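Side-chain contacts in glucose-6-phosphate isomerase (Chlamydia trachomatis D/UW-3/CX, PDB 6OTU), which catalyses the reversible isomerisation of glucose-6-phosphate to fructose-6-phosphate: residues S50-T55 and A297-A302; A110-V115 and F475-F480. All coordinates share one frame; numbering follows the deposited sequence.

How the interactions relate
Interactions 1 and 2 lie about 11 Å apart, centre to centre; interaction 2 is nearer the centre of the chain (about 11 Å from it) than interaction 1 (about 16 Å). Their segments alternate in sequence: 50-55, 110-115, 297-302, 475-480. The hairpin of interaction 1 edges the mixed sheet, and its partner, helix 287-303, also touches both segments of interaction 2, the short turn at 110-115 and helix 466-487. Asp301 makes the polar junction: its OD2 is 2.7 Å from Arg112 NE in a salt bridge, and its OD1 is 2.6 Å from His478 NE2, probably a hydrogen bond. Different sides of one helix, 287-303, thus join distant parts of the sequence, although neither contact itself reaches the bound substrate.

Interaction 1. Residues S50-T55 and A297-A302; sequences SVEGFT and AAAIDA. With ACT (acetate ion), chain B.
The beta hairpin formed by strands 48-51 and 54-57 presents the first corner residue of its turn, Glu52, to Ala299 and Ile300 of helix 287-303. The turn from Val51 to Phe54 is of type I': Glu52 and Gly53 both have positive phi, and the reciprocal bonds Val51 N to Phe54 O and Phe54 N to Val51 O close the hairpin. Glu52 CB points at the helix, and chi1 (-63°), with CG anti to the carbonyl carbon, sets CG beside the end of Ile300; the two side chains run past each other in opposite directions. Ile300 CD1 does the touching, 3.9 Å from Glu52 CB and 4.1 Å from Glu52 CG. A bend at chi2 (-62°) then swings the carboxylate toward Ala299, where it divides its tasks. Glu52 OE2 packs against the methyl of Ala299, 3.8 Å from CB, while Glu52 OE1 accepts a hydrogen bond from a water 2.7 Å away. The same water donates to the backbone O of Ala299 at 3.0 Å, so the polar link between turn and helix is a one-water bridge alongside the hydrocarbon packing. Farther along the hairpin, Thr55 OG1 donates to an acetate oxygen O at 2.6 Å; this ion probably came from the crystallisation liquor. Around the contact, Ile300 also packs on Ser471 and Ala474 of helix 466-487, and Phe54 on Ser471, so a second helix joins the same interface. With its two-residue type I' turn, this is a tight antiparallel hairpin at the margin of the mixed sheet, its corner packed against a helix.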
# COMPACT_ATOMS: atom_id res chain seq x y z
N SER A 50 25.92 9.33 10.09
CA SER A 50 26.24 7.93 9.84
C SER A 50 26.63 7.30 11.17
O SER A 50 27.61 7.72 11.81
CB SER A 50 27.31 7.78 8.75
OG SER A 50 28.58 7.55 9.31
N VAL A 51 25.82 6.33 11.59
CA VAL A 51 25.86 5.79 12.94
C VAL A 51 24.99 4.54 12.96
O VAL A 51 24.07 4.39 12.15
CB VAL A 51 25.42 6.85 13.97
CG1 VAL A 51 23.90 6.96 14.04
CG2 VAL A 51 26.01 6.57 15.33
N GLU A 52 25.33 3.60 13.86
CA GLU A 52 24.56 2.38 14.12
C GLU A 52 24.32 1.56 12.85
O GLU A 52 23.29 0.91 12.69
CB GLU A 52 23.24 2.71 14.82
CG GLU A 52 23.40 3.34 16.22
CD GLU A 52 24.10 2.43 17.25
OE1 GLU A 52 24.65 2.96 18.24
OE2 GLU A 52 24.11 1.18 17.08
N GLY A 53 25.30 1.57 11.95
CA GLY A 53 25.22 0.83 10.70
C GLY A 53 24.48 1.52 9.57
O GLY A 53 24.25 0.88 8.53
N PHE A 54 24.09 2.79 9.72
CA PHE A 54 23.35 3.51 8.70
C PHE A 54 24.06 4.81 8.35
O PHE A 54 24.78 5.39 9.15
CB PHE A 54 21.93 3.89 9.13
CG PHE A 54 21.08 2.75 9.55
CD1 PHE A 54 20.36 2.03 8.62
CD2 PHE A 54 20.97 2.43 10.89
CE1 PHE A 54 19.56 0.98 9.02
CE2 PHE A 54 20.17 1.38 11.30
CZ PHE A 54 19.46 0.65 10.36
N THR A 55 23.78 5.30 7.14
CA THR A 55 23.95 6.71 6.82
C THR A 55 22.58 7.30 6.50
O THR A 55 21.75 6.65 5.85
CB THR A 55 24.93 6.93 5.66
OG1 THR A 55 26.18 6.31 5.98
CG2 THR A 55 25.16 8.43 5.42
N ALA A 297 17.47 -4.10 17.37
CA ALA A 297 16.51 -3.21 18.00
C ALA A 297 17.07 -2.59 19.29
O ALA A 297 17.01 -1.37 19.49
CB ALA A 297 15.21 -3.97 18.27
N ALA A 298 17.64 -3.41 20.17
CA ALA A 298 18.17 -2.87 21.43
C ALA A 298 19.23 -1.80 21.19
O ALA A 298 19.34 -0.83 21.95
CB ALA A 298 18.73 -3.99 22.29
N ALA A 299 20.02 -1.95 20.12
CA ALA A 299 21.05 -0.96 19.83
C ALA A 299 20.45 0.40 19.48
O ALA A 299 21.01 1.44 19.82
CB ALA A 299 21.96 -1.47 18.71
N ILE A 300 19.30 0.40 18.79
CA ILE A 300 18.64 1.67 18.46
C ILE A 300 17.93 2.25 19.69
O ILE A 300 17.96 3.47 19.91
CB ILE A 300 17.67 1.50 17.26
CG1 ILE A 300 18.43 1.34 15.93
CG2 ILE A 300 16.73 2.70 17.14
CD1 ILE A 300 19.39 2.49 15.59
N ASP A 301 17.29 1.39 20.50
CA ASP A 301 16.78 1.84 21.79
C ASP A 301 17.82 2.64 22.56
O ASP A 301 17.52 3.71 23.10
CB ASP A 301 16.34 0.64 22.65
CG ASP A 301 15.20 -0.16 22.02
OD1 ASP A 301 14.57 0.33 21.05
OD2 ASP A 301 14.96 -1.29 22.49
N ALA A 302 19.06 2.14 22.62
CA ALA A 302 20.08 2.88 23.35
C ALA A 302 20.46 4.16 22.61
O ALA A 302 20.66 5.21 23.23
CB ALA A 302 21.31 2.00 23.57
C ACT B . 27.08 2.99 5.41
O ACT B . 27.18 4.13 4.88
OXT ACT B . 26.40 2.01 5.00
CH3 ACT B . 27.93 2.74 6.74
O HOH W 1 23.88 1.70 20.51

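Interaction 2. Residues A110-V115 and F475-F480; sequences ATRAWV and FYEHKF
The guanidinium of Arg112 and the carboxylate of Glu477 meet edge-on, their planes 23° apart and so nearly coplanar. Glu477 OE1 lies in the guanidinium plane and takes both terminal nitrogens. The Arg112 NH2 bond is the shorter, 2.8 Å from Glu477 OE1 with an N-H...O angle of 161°, and comes almost along the C-O direction. Arg112 NH1 is 3.2 Å from Glu477 OE1 at 136°, a more bent bond that meets the syn lone pair of that oxygen. The remaining oxygen, Glu477 OE2, accepts a hydrogen bond from a water 2.7 Å away, which is also weakly linked to Arg112 NH1. His478 NE2 stands near the guanidinium plane, 4.1 Å from Arg112 NH2, which approaches its ring obliquely. Glu477, extended beyond CG, brings its carboxylate out from helix 466-487. Asp301 of helix 287-303 supplies the second anchor, pairing with Arg112 NE and with His478 NE2, and Thr273 OG1 bonds Arg112 NH1. With all three guanidinium nitrogens engaged, the rotation of the group is probably fixed. Two carboxylates beside one buried guanidinium should favour its positive charge, and that charge in turn would stabilise both carboxylates as anions.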
# COMPACT_ATOMS: atom_id res chain seq x y z
N ALA A 110 11.60 -3.02 26.54
CA ALA A 110 12.09 -3.97 27.52
C ALA A 110 12.08 -5.41 27.00
O ALA A 110 12.79 -6.26 27.56
CB ALA A 110 11.28 -3.85 28.81
N THR A 111 11.33 -5.70 25.93
CA THR A 111 11.33 -7.06 25.38
C THR A 111 12.64 -7.42 24.68
O THR A 111 12.87 -8.61 24.42
CB THR A 111 10.17 -7.27 24.40
OG1 THR A 111 10.34 -6.43 23.25
CG2 THR A 111 8.86 -6.95 25.06
N ARG A 112 13.49 -6.43 24.37
CA ARG A 112 14.83 -6.70 23.85
C ARG A 112 15.95 -6.10 24.69
O ARG A 112 17.12 -6.39 24.42
CB ARG A 112 14.96 -6.20 22.39
CG ARG A 112 14.79 -4.67 22.18
CD ARG A 112 13.33 -4.31 21.82
NE ARG A 112 13.21 -2.97 21.25
CZ ARG A 112 12.18 -2.53 20.52
NH1 ARG A 112 11.14 -3.32 20.25
NH2 ARG A 112 12.19 -1.28 20.06
N ALA A 113 15.62 -5.29 25.71
CA ALA A 113 16.66 -4.65 26.51
C ALA A 113 17.60 -5.66 27.15
O ALA A 113 18.77 -5.34 27.42
CB ALA A 113 16.00 -3.76 27.58
N TRP A 114 17.14 -6.89 27.38
CA TRP A 114 17.93 -7.87 28.11
C TRP A 114 19.11 -8.41 27.32
O TRP A 114 19.93 -9.12 27.92
CB TRP A 114 17.06 -9.04 28.57
CG TRP A 114 16.49 -9.83 27.43
CD1 TRP A 114 15.30 -9.60 26.78
CD2 TRP A 114 17.07 -10.99 26.80
NE1 TRP A 114 15.12 -10.53 25.78
CE2 TRP A 114 16.18 -11.40 25.78
CE3 TRP A 114 18.24 -11.71 27.01
CZ2 TRP A 114 16.44 -12.51 24.96
CZ3 TRP A 114 18.51 -12.82 26.19
CH2 TRP A 114 17.60 -13.21 25.19
N VAL A 115 19.22 -8.13 26.02
CA VAL A 115 20.37 -8.64 25.28
C VAL A 115 21.60 -7.75 25.43
O VAL A 115 22.68 -8.13 24.96
CB VAL A 115 20.12 -8.83 23.77
CG1 VAL A 115 18.88 -9.65 23.56
CG2 VAL A 115 20.03 -7.49 23.08
N PHE A 475 13.96 1.92 14.85
CA PHE A 475 14.07 3.27 14.34
C PHE A 475 12.71 3.92 14.15
O PHE A 475 12.48 5.05 14.59
CB PHE A 475 14.82 3.23 13.02
CG PHE A 475 14.81 4.52 12.29
CD1 PHE A 475 15.63 5.57 12.69
CD2 PHE A 475 14.02 4.69 11.16
CE1 PHE A 475 15.65 6.77 11.99
CE2 PHE A 475 14.03 5.89 10.45
CZ PHE A 475 14.85 6.93 10.86
N TYR A 476 11.79 3.22 13.47
CA TYR A 476 10.49 3.79 13.18
C TYR A 476 9.61 3.81 14.42
O TYR A 476 8.83 4.75 14.62
CB TYR A 476 9.82 3.04 12.03
CG TYR A 476 10.18 3.63 10.68
CD1 TYR A 476 9.58 4.82 10.26
CD2 TYR A 476 11.14 3.04 9.85
CE1 TYR A 476 9.91 5.39 9.04
CE2 TYR A 476 11.48 3.61 8.63
CZ TYR A 476 10.85 4.78 8.22
OH TYR A 476 11.14 5.38 7.01
N GLU A 477 9.72 2.78 15.27
CA GLU A 477 8.99 2.81 16.54
C GLU A 477 9.32 4.08 17.32
O GLU A 477 8.43 4.77 17.81
CB GLU A 477 9.31 1.57 17.38
CG GLU A 477 8.78 0.27 16.76
CD GLU A 477 9.03 -0.96 17.61
OE1 GLU A 477 9.82 -0.88 18.60
OE2 GLU A 477 8.42 -2.01 17.31
N HIS A 478 10.61 4.44 17.38
CA HIS A 478 10.98 5.63 18.14
C HIS A 478 10.69 6.93 17.39
O HIS A 478 10.34 7.93 18.03
CB HIS A 478 12.45 5.53 18.54
CG HIS A 478 12.69 4.40 19.47
ND1 HIS A 478 11.78 4.06 20.44
CD2 HIS A 478 13.68 3.48 19.55
CE1 HIS A 478 12.22 3.00 21.10
NE2 HIS A 478 13.37 2.64 20.58
N LYS A 479 10.82 6.93 16.06
CA LYS A 479 10.37 8.08 15.27
C LYS A 479 8.94 8.45 15.64
O LYS A 479 8.64 9.62 15.93
CB LYS A 479 10.45 7.78 13.77
CG LYS A 479 9.80 8.90 12.96
CD LYS A 479 9.59 8.55 11.51
CE LYS A 479 9.20 9.80 10.74
NZ LYS A 479 8.66 9.45 9.41
N PHE A 480 8.03 7.48 15.62
CA PHE A 480 6.62 7.78 15.87
C PHE A 480 6.40 8.17 17.33
O PHE A 480 5.60 9.07 17.62
CB PHE A 480 5.76 6.58 15.48
CG PHE A 480 5.88 6.21 14.02
CD1 PHE A 480 5.83 7.20 13.04
CD2 PHE A 480 6.04 4.90 13.62
CE1 PHE A 480 5.94 6.87 11.68
CE2 PHE A 480 6.15 4.57 12.26
CZ PHE A 480 6.10 5.54 11.31
O HOH W 2 8.77 -4.51 18.38